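Local coordinates for protein Mannose/sialic acid-binding lectin (Polygonatum cyrtonema, PDB 3A0C) that probably binds carbohydrates such as mannose and sialic acid, as a bulb-type lectin domain of the beta-prism II fold, at residues P7-T12 and R54-N59; P20-I25 and L34-K39. One frame throughout, in Å; residues are numbered along the deposited sequence.

Contact 1: P7-T12 and R54-N59; sequences PNSLFT and RLTLHN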
ATOM      1  N   PRO A   7       7.944 -10.439   0.566  1.00 18.58           N
ATOM      2  CA  PRO A   7       9.285 -10.149   0.039  1.00 19.62           C
ATOM      3  C   PRO A   7       9.230 -10.182  -1.476  1.00 19.22           C
ATOM      4  O   PRO A   7      10.137 -10.682  -2.131  1.00 21.06           O
ATOM      5  CB  PRO A   7      10.119 -11.286   0.599  1.00 19.78           C
ATOM      6  CG  PRO A   7       9.181 -12.439   0.415  1.00 20.48           C
ATOM      7  CD  PRO A   7       7.808 -11.880   0.836  1.00 18.92           C
ATOM      8  N   ASN A   8       8.137  -9.656  -2.015  1.00 17.07           N
ATOM      9  CA  ASN A   8       7.928  -9.611  -3.446  1.00 17.85           C
ATOM     10  C   ASN A   8       8.949  -8.736  -4.152  1.00 17.29           C
ATOM     11  O   ASN A   8       9.698  -8.005  -3.518  1.00 18.29           O
ATOM     12  CB  ASN A   8       6.508  -9.120  -3.743  1.00 18.11           C
ATOM     13  CG  ASN A   8       5.687 -10.150  -4.506  1.00 19.81           C
ATOM     14  OD1 ASN A   8       5.721 -11.344  -4.190  1.00 19.38           O
ATOM     15  ND2 ASN A   8       4.947  -9.693  -5.519  1.00 21.34           N
ATOM     16  N   SER A   9       8.962  -8.818  -5.475  1.00 16.13           N
ATOM     17  CA  SER A   9       9.892  -8.046  -6.270  1.00 16.19           C
ATOM     18  C   SER A   9       9.274  -7.484  -7.537  1.00 15.98           C
ATOM     19  O   SER A   9       8.269  -7.977  -8.031  1.00 15.43           O
ATOM     20  CB  SER A   9      11.097  -8.920  -6.626  1.00 17.90           C
ATOM     21  OG  SER A   9      11.825  -8.381  -7.714  1.00 21.78           O
ATOM     22  N   LEU A  10       9.875  -6.413  -8.033  1.00 18.11           N
ATOM     23  CA  LEU A  10       9.460  -5.775  -9.277  1.00 18.82           C
ATOM     24  C   LEU A  10      10.585  -6.077 -10.280  1.00 19.17           C
ATOM     25  O   LEU A  10      11.607  -5.392 -10.299  1.00 21.49           O
ATOM     26  CB  LEU A  10       9.347  -4.264  -9.105  1.00 17.66           C
ATOM     27  CG  LEU A  10       8.069  -3.661  -8.563  1.00 18.81           C
ATOM     28  CD1 LEU A  10       8.186  -2.147  -8.693  1.00 18.78           C
ATOM     29  CD2 LEU A  10       6.876  -4.145  -9.362  1.00 19.30           C
ATOM     30  N   PHE A  11      10.410  -7.107 -11.092  1.00 18.37           N
ATOM     31  CA  PHE A  11      11.433  -7.462 -12.055  1.00 18.65           C
ATOM     32  C   PHE A  11      11.541  -6.442 -13.178  1.00 19.66           C
ATOM     33  O   PHE A  11      10.763  -5.478 -13.235  1.00 19.09           O
ATOM     34  CB  PHE A  11      11.159  -8.858 -12.598  1.00 19.23           C
ATOM     35  CG  PHE A  11      11.140  -9.918 -11.531  1.00 21.32           C
ATOM     36  CD1 PHE A  11       9.955 -10.254 -10.880  1.00 20.54           C
ATOM     37  CD2 PHE A  11      12.323 -10.540 -11.137  1.00 21.62           C
ATOM     38  CE1 PHE A  11       9.951 -11.196  -9.848  1.00 22.08           C
ATOM     39  CE2 PHE A  11      12.334 -11.480 -10.108  1.00 21.37           C
ATOM     40  CZ  PHE A  11      11.149 -11.810  -9.462  1.00 22.36           C
ATOM     41  N   THR A  12      12.522  -6.644 -14.057  1.00 20.63           N
ATOM     42  CA  THR A  12      12.754  -5.722 -15.162  1.00 22.36           C
ATOM     43  C   THR A  12      11.482  -5.455 -15.947  1.00 21.16           C
ATOM     44  O   THR A  12      10.757  -6.371 -16.297  1.00 20.89           O
ATOM     45  CB  THR A  12      13.849  -6.258 -16.120  1.00 23.37           C
ATOM     46  OG1 THR A  12      15.080  -6.388 -15.401  1.00 26.08           O
ATOM     47  CG2 THR A  12      14.059  -5.303 -17.279  1.00 25.10           C
ATOM     48  N   ARG A  54      16.091  -6.200 -10.610  1.00 20.96           N
ATOM     49  CA  ARG A  54      14.801  -6.401  -9.963  1.00 19.41           C
ATOM     50  C   ARG A  54      14.849  -5.593  -8.674  1.00 17.83           C
ATOM     51  O   ARG A  54      15.910  -5.406  -8.098  1.00 16.57           O
ATOM     52  CB  ARG A  54      14.560  -7.874  -9.637  1.00 18.50           C
ATOM     53  CG  ARG A  54      15.530  -8.471  -8.641  1.00 22.53           C
ATOM     54  CD  ARG A  54      15.239  -9.946  -8.408  1.00 24.32           C
ATOM     55  NE  ARG A  54      16.415 -10.679  -7.938  1.00 26.28           N
ATOM     56  CZ  ARG A  54      16.835 -10.702  -6.680  1.00 26.73           C
ATOM     57  NH1 ARG A  54      16.178 -10.037  -5.737  1.00 29.56           N
ATOM     58  NH2 ARG A  54      17.917 -11.394  -6.369  1.00 26.34           N
ATOM     59  N   LEU A  55      13.705  -5.085  -8.246  1.00 16.86           N
ATOM     60  CA  LEU A  55      13.638  -4.315  -7.013  1.00 16.89           C
ATOM     61  C   LEU A  55      12.949  -5.205  -5.996  1.00 16.50           C
ATOM     62  O   LEU A  55      11.776  -5.520  -6.136  1.00 19.64           O
ATOM     63  CB  LEU A  55      12.824  -3.033  -7.216  1.00 17.10           C
ATOM     64  CG  LEU A  55      12.649  -2.203  -5.939  1.00 17.17           C
ATOM     65  CD1 LEU A  55      13.808  -1.228  -5.765  1.00 13.56           C
ATOM     66  CD2 LEU A  55      11.329  -1.466  -6.005  1.00 15.72           C
ATOM     67  N   THR A  56      13.677  -5.613  -4.971  1.00 16.61           N
ATOM     68  CA  THR A  56      13.118  -6.485  -3.968  1.00 14.38           C
ATOM     69  C   THR A  56      12.923  -5.759  -2.646  1.00 14.09           C
ATOM     70  O   THR A  56      13.811  -5.030  -2.200  1.00 14.27           O
ATOM     71  CB  THR A  56      14.045  -7.699  -3.720  1.00 14.36           C
ATOM     72  OG1 THR A  56      14.326  -8.356  -4.960  1.00 15.18           O
ATOM     73  CG2 THR A  56      13.397  -8.683  -2.785  1.00 12.98           C
ATOM     74  N   LEU A  57      11.745  -5.932  -2.045  1.00 13.09           N
ATOM     75  CA  LEU A  57      11.478  -5.371  -0.723  1.00 13.33           C
ATOM     76  C   LEU A  57      11.517  -6.576   0.245  1.00 13.84           C
ATOM     77  O   LEU A  57      10.629  -7.416   0.234  1.00 12.39           O
ATOM     78  CB  LEU A  57      10.104  -4.686  -0.658  1.00 13.58           C
ATOM     79  CG  LEU A  57       9.687  -4.194   0.744  1.00 13.16           C
ATOM     80  CD1 LEU A  57      10.701  -3.201   1.251  1.00 13.44           C
ATOM     81  CD2 LEU A  57       8.316  -3.559   0.711  1.00 12.61           C
ATOM     82  N   HIS A  58      12.562  -6.667   1.058  1.00 16.01           N
ATOM     83  CA  HIS A  58      12.718  -7.769   2.006  1.00 17.86           C
ATOM     84  C   HIS A  58      11.791  -7.637   3.204  1.00 19.96           C
ATOM     85  O   HIS A  58      11.262  -6.559   3.476  1.00 21.97           O
ATOM     86  CB  HIS A  58      14.166  -7.833   2.496  1.00 16.99           C
ATOM     87  CG  HIS A  58      15.153  -8.091   1.406  1.00 18.10           C
ATOM     88  ND1 HIS A  58      15.219  -9.295   0.740  1.00 18.06           N
ATOM     89  CD2 HIS A  58      16.077  -7.288   0.828  1.00 17.87           C
ATOM     90  CE1 HIS A  58      16.143  -9.222  -0.202  1.00 19.07           C
ATOM     91  NE2 HIS A  58      16.679  -8.015  -0.171  1.00 18.41           N
ATOM     92  N   ASN A  59      11.615  -8.734   3.937  1.00 21.44           N
ATOM     93  CA  ASN A  59      10.740  -8.726   5.101  1.00 22.11           C
ATOM     94  C   ASN A  59      11.254  -7.894   6.257  1.00 21.98           C
ATOM     95  O   ASN A  59      10.558  -7.752   7.262  1.00 23.37           O
ATOM     96  CB  ASN A  59      10.480 -10.143   5.610  1.00 23.98           C
ATOM     97  CG  ASN A  59       9.671 -10.975   4.646  1.00 24.21           C
ATOM     98  OD1 ASN A  59       8.713 -10.501   4.049  1.00 24.70           O
ATOM     99  ND2 ASN A  59      10.046 -12.235   4.504  1.00 26.20           N
TER
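Ser9, Leu10 and Phe11 meet Arg54, Leu55 and Thr56 in a short antiparallel strand pairing, in which strand 9-10 forms an outermost strand of a four-stranded sheet beside strand 54-57. Ser9 and Thr56 make the non-hydrogen-bonded pair, Leu10 and Leu55 the hydrogen-bonded one. Leu10 N donates to Leu55 O at 2.8 Å, and Leu55 N returns a bond to Leu10 O at 3.0 Å. Further along, Leu57 N reaches Asn8 O at 3.3 Å, nearly along the C=O axis. The carbonyl of Leu55 is approached three ways, since Ser9 OG adds a weak bond and Ser9 CA a CA-H...O contact. Ser9 OG lies anti to its backbone N (chi1 162°), where it also sits 3.8 Å above the centre of one face of the Phe11 ring. Arg54 runs side by side with that ring, its CD 3.7 Å from Phe11 CE2, while its NH1 turns back to Thr56 OG1 (2.6 Å), an oxygen lying in the guanidinium plane. Leu10 and Leu55 point the same way, CB against CB at 4.1 Å. Beyond the strand, Pro7 lies alongside Asn59, its CD 3.6 Å from Asn59 OD1. In the beta-prism II fold of bulb-type lectins three antiparallel sheets surround a common apolar core; this pairing supplies an edge strand of one, with Leu10, Leu55 and Leu57 meeting Phe32 and Leu87 of the other two.

Contact 2: P20-I25 and L34-K39; sequences PSYRLI and LYDSGK
Arg23 and Tyr35 form the hydrogen-bonded pair of an antiparallel ladder, with Tyr22-Asp36 and Leu24-Leu34 as the non-hydrogen-bonded pairs around it. Tyr35 N donates to Arg23 O at 2.8 Å in a nearly straight bond (173° at the hydrogen), and Arg23 N answers to Tyr35 O. Ser37 N extends the ladder by bonding to Ser21 O at 3.0 Å. Polar side chains gather at this end: the hydroxyls of Ser21 OG and Ser37 OG share a hydrogen bond of 2.7 Å. Asp36 has CG anti to its backbone N (chi1 -176°), which puts CG beside the Tyr22 ring, 3.5 Å from CE2. Its OD1 lies at the ring edge, near the ring plane, with the carboxylate and ring planes 83° apart, and OD2 is claimed by a salt bridge to Arg93. Strands 22-26 and 32-36 make a beta hairpin, the two middle strands of a four-stranded sheet of the beta-prism II domain, and a type I' turn from Asp36 to Lys39 leads on to strand 39-43. Among the flat and apolar groups, Ile25 CG2 touches the edge of the Tyr35 ring at CE2, 3.6 Å away, while Tyr35 OH bonds to Gln27. Arg23 CD packs on Tyr35 CB at 3.8 Å, and one face of its guanidinium lies against Gly38 N. On the face shared with Tyr22 and Asp36, the buried Leu24 and Leu34 cross at about a right angle, Leu24 CD1 meeting Leu34 CB at 3.9 Å, and both touch Leu89 and Val95.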
ATOM      1  N   PRO A  20      -3.153  10.410 -10.310  1.00 27.00           N
ATOM      2  CA  PRO A  20      -3.629  10.735 -11.659  1.00 26.15           C
ATOM      3  C   PRO A  20      -2.833  10.209 -12.865  1.00 27.07           C
ATOM      4  O   PRO A  20      -3.433   9.779 -13.855  1.00 27.11           O
ATOM      5  CB  PRO A  20      -3.694  12.258 -11.629  1.00 26.68           C
ATOM      6  CG  PRO A  20      -2.595  12.625 -10.683  1.00 27.03           C
ATOM      7  CD  PRO A  20      -2.807  11.639  -9.572  1.00 26.90           C
ATOM      8  N   SER A  21      -1.499  10.237 -12.796  1.00 26.58           N
ATOM      9  CA  SER A  21      -0.665   9.775 -13.913  1.00 25.47           C
ATOM     10  C   SER A  21       0.726   9.337 -13.445  1.00 25.00           C
ATOM     11  O   SER A  21       1.748   9.739 -14.013  1.00 24.52           O
ATOM     12  CB  SER A  21      -0.536  10.900 -14.939  1.00 25.38           C
ATOM     13  OG  SER A  21      -0.142  12.107 -14.303  1.00 23.80           O
ATOM     14  N   TYR A  22       0.749   8.489 -12.419  1.00 23.78           N
ATOM     15  CA  TYR A  22       1.995   8.017 -11.826  1.00 22.53           C
ATOM     16  C   TYR A  22       2.346   6.559 -12.140  1.00 21.77           C
ATOM     17  O   TYR A  22       1.487   5.680 -12.108  1.00 21.07           O
ATOM     18  CB  TYR A  22       1.929   8.234 -10.305  1.00 20.70           C
ATOM     19  CG  TYR A  22       1.526   9.645  -9.909  1.00 18.38           C
ATOM     20  CD1 TYR A  22       0.897   9.892  -8.688  1.00 19.29           C
ATOM     21  CD2 TYR A  22       1.767  10.726 -10.757  1.00 18.81           C
ATOM     22  CE1 TYR A  22       0.511  11.177  -8.322  1.00 18.39           C
ATOM     23  CE2 TYR A  22       1.398  12.018 -10.397  1.00 20.02           C
ATOM     24  CZ  TYR A  22       0.768  12.232  -9.181  1.00 20.43           C
ATOM     25  OH  TYR A  22       0.405  13.506  -8.817  1.00 23.20           O
ATOM     26  N   ARG A  23       3.625   6.330 -12.436  1.00 22.48           N
ATOM     27  CA  ARG A  23       4.145   5.000 -12.741  1.00 23.85           C
ATOM     28  C   ARG A  23       5.559   4.845 -12.182  1.00 21.38           C
ATOM     29  O   ARG A  23       6.468   5.584 -12.541  1.00 20.06           O
ATOM     30  CB  ARG A  23       4.211   4.760 -14.251  1.00 27.73           C
ATOM     31  CG  ARG A  23       3.228   5.553 -15.074  1.00 34.35           C
ATOM     32  CD  ARG A  23       3.965   6.278 -16.206  1.00 38.74           C
ATOM     33  NE  ARG A  23       3.084   6.607 -17.328  1.00 42.18           N
ATOM     34  CZ  ARG A  23       3.498   7.145 -18.470  1.00 43.40           C
ATOM     35  NH1 ARG A  23       4.783   7.427 -18.645  1.00 43.36           N
ATOM     36  NH2 ARG A  23       2.632   7.379 -19.444  1.00 43.02           N
ATOM     37  N   LEU A  24       5.731   3.867 -11.306  1.00 19.70           N
ATOM     38  CA  LEU A  24       7.016   3.585 -10.696  1.00 17.97           C
ATOM     39  C   LEU A  24       7.513   2.330 -11.397  1.00 17.50           C
ATOM     40  O   LEU A  24       6.984   1.243 -11.169  1.00 15.38           O
ATOM     41  CB  LEU A  24       6.828   3.314  -9.208  1.00 17.56           C
ATOM     42  CG  LEU A  24       8.096   3.076  -8.404  1.00 17.22           C
ATOM     43  CD1 LEU A  24       9.003   4.299  -8.468  1.00 15.50           C
ATOM     44  CD2 LEU A  24       7.708   2.768  -6.983  1.00 17.00           C
ATOM     45  N   ILE A  25       8.538   2.484 -12.228  1.00 17.93           N
ATOM     46  CA  ILE A  25       9.062   1.369 -13.003  1.00 20.48           C
ATOM     47  C   ILE A  25      10.506   0.922 -12.765  1.00 22.13           C
ATOM     48  O   ILE A  25      11.408   1.731 -12.523  1.00 22.05           O
ATOM     49  CB  ILE A  25       8.879   1.650 -14.522  1.00 21.06           C
ATOM     50  CG1 ILE A  25       9.377   0.462 -15.348  1.00 23.10           C
ATOM     51  CG2 ILE A  25       9.648   2.888 -14.920  1.00 20.44           C
ATOM     52  CD1 ILE A  25       9.044   0.556 -16.815  1.00 24.99           C
ATOM     53  N   LEU A  34      10.527   7.073 -11.030  1.00 18.78           N
ATOM     54  CA  LEU A  34       9.121   7.439 -10.874  1.00 17.66           C
ATOM     55  C   LEU A  34       8.723   8.413 -11.973  1.00 17.15           C
ATOM     56  O   LEU A  34       9.333   9.466 -12.109  1.00 18.51           O
ATOM     57  CB  LEU A  34       8.906   8.096  -9.505  1.00 16.90           C
ATOM     58  CG  LEU A  34       7.549   8.724  -9.209  1.00 16.41           C
ATOM     59  CD1 LEU A  34       6.436   7.710  -9.377  1.00 16.47           C
ATOM     60  CD2 LEU A  34       7.565   9.249  -7.794  1.00 18.22           C
ATOM     61  N   TYR A  35       7.709   8.062 -12.761  1.00 17.44           N
ATOM     62  CA  TYR A  35       7.250   8.930 -13.839  1.00 17.44           C
ATOM     63  C   TYR A  35       5.939   9.623 -13.536  1.00 18.98           C
ATOM     64  O   TYR A  35       5.038   9.033 -12.943  1.00 19.18           O
ATOM     65  CB  TYR A  35       7.084   8.137 -15.125  1.00 17.82           C
ATOM     66  CG  TYR A  35       8.400   7.782 -15.759  1.00 17.71           C
ATOM     67  CD1 TYR A  35       9.136   8.733 -16.454  1.00 17.64           C
ATOM     68  CD2 TYR A  35       8.927   6.501 -15.638  1.00 19.55           C
ATOM     69  CE1 TYR A  35      10.377   8.423 -17.018  1.00 18.97           C
ATOM     70  CE2 TYR A  35      10.164   6.174 -16.195  1.00 20.25           C
ATOM     71  CZ  TYR A  35      10.885   7.148 -16.882  1.00 20.52           C
ATOM     72  OH  TYR A  35      12.126   6.867 -17.397  1.00 20.09           O
ATOM     73  N   ASP A  36       5.843  10.882 -13.952  1.00 20.68           N
ATOM     74  CA  ASP A  36       4.635  11.676 -13.768  1.00 22.08           C
ATOM     75  C   ASP A  36       4.271  12.172 -15.157  1.00 22.83           C
ATOM     76  O   ASP A  36       4.860  13.128 -15.648  1.00 21.84           O
ATOM     77  CB  ASP A  36       4.901  12.872 -12.851  1.00 23.51           C
ATOM     78  CG  ASP A  36       3.642  13.681 -12.563  1.00 24.11           C
ATOM     79  OD1 ASP A  36       2.640  13.514 -13.299  1.00 24.00           O
ATOM     80  OD2 ASP A  36       3.661  14.491 -11.612  1.00 21.83           O
ATOM     81  N   SER A  37       3.309  11.506 -15.787  1.00 24.33           N
ATOM     82  CA  SER A  37       2.876  11.850 -17.143  1.00 25.17           C
ATOM     83  C   SER A  37       4.017  11.834 -18.163  1.00 25.92           C
ATOM     84  O   SER A  37       4.030  12.643 -19.095  1.00 26.84           O
ATOM     85  CB  SER A  37       2.214  13.228 -17.166  1.00 24.35           C
ATOM     86  OG  SER A  37       0.956  13.203 -16.524  1.00 25.02           O
ATOM     87  N   GLY A  38       4.975  10.929 -17.986  1.00 24.84           N
ATOM     88  CA  GLY A  38       6.081  10.864 -18.919  1.00 24.50           C
ATOM     89  C   GLY A  38       7.291  11.633 -18.455  1.00 24.03           C
ATOM     90  O   GLY A  38       8.337  11.569 -19.075  1.00 23.98           O
ATOM     91  N   LYS A  39       7.152  12.355 -17.354  1.00 26.12           N
ATOM     92  CA  LYS A  39       8.249  13.146 -16.806  1.00 27.17           C
ATOM     93  C   LYS A  39       8.871  12.451 -15.601  1.00 27.05           C
ATOM     94  O   LYS A  39       8.174  12.129 -14.637  1.00 28.69           O
ATOM     95  CB  LYS A  39       7.732  14.536 -16.382  1.00 30.05           C
ATOM     96  CG  LYS A  39       8.443  15.144 -15.152  1.00 33.11           C
ATOM     97  CD  LYS A  39       7.629  16.281 -14.525  1.00 35.61           C
ATOM     98  CE  LYS A  39       8.136  16.660 -13.126  1.00 37.33           C
ATOM     99  NZ  LYS A  39       9.537  17.189 -13.117  1.00 39.45           N
TER

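In the fold
From the N terminus, the chain passes strand 3-5 and enters contact 1 at residues 7-12, whose partner, 54-59, lies more than forty residues further on. Inside that long loop the chain builds the whole sheet of strands 15-18, 22-26, 32-36 and 39-43, so contact 2, the local hairpin closure of 20-25 with 34-39, is nested within contact 1. Their centres are 19 Å apart. Contact 1 pairs strands distant in sequence and adds 9-10 as the edge of its sheet, whereas contact 2 pairs neighbouring strands at the middle of another. Leu87 of strand 86-89, in the third sheet, links the two, touching Leu24 of contact 2 and Leu55 and Leu57 of contact 1.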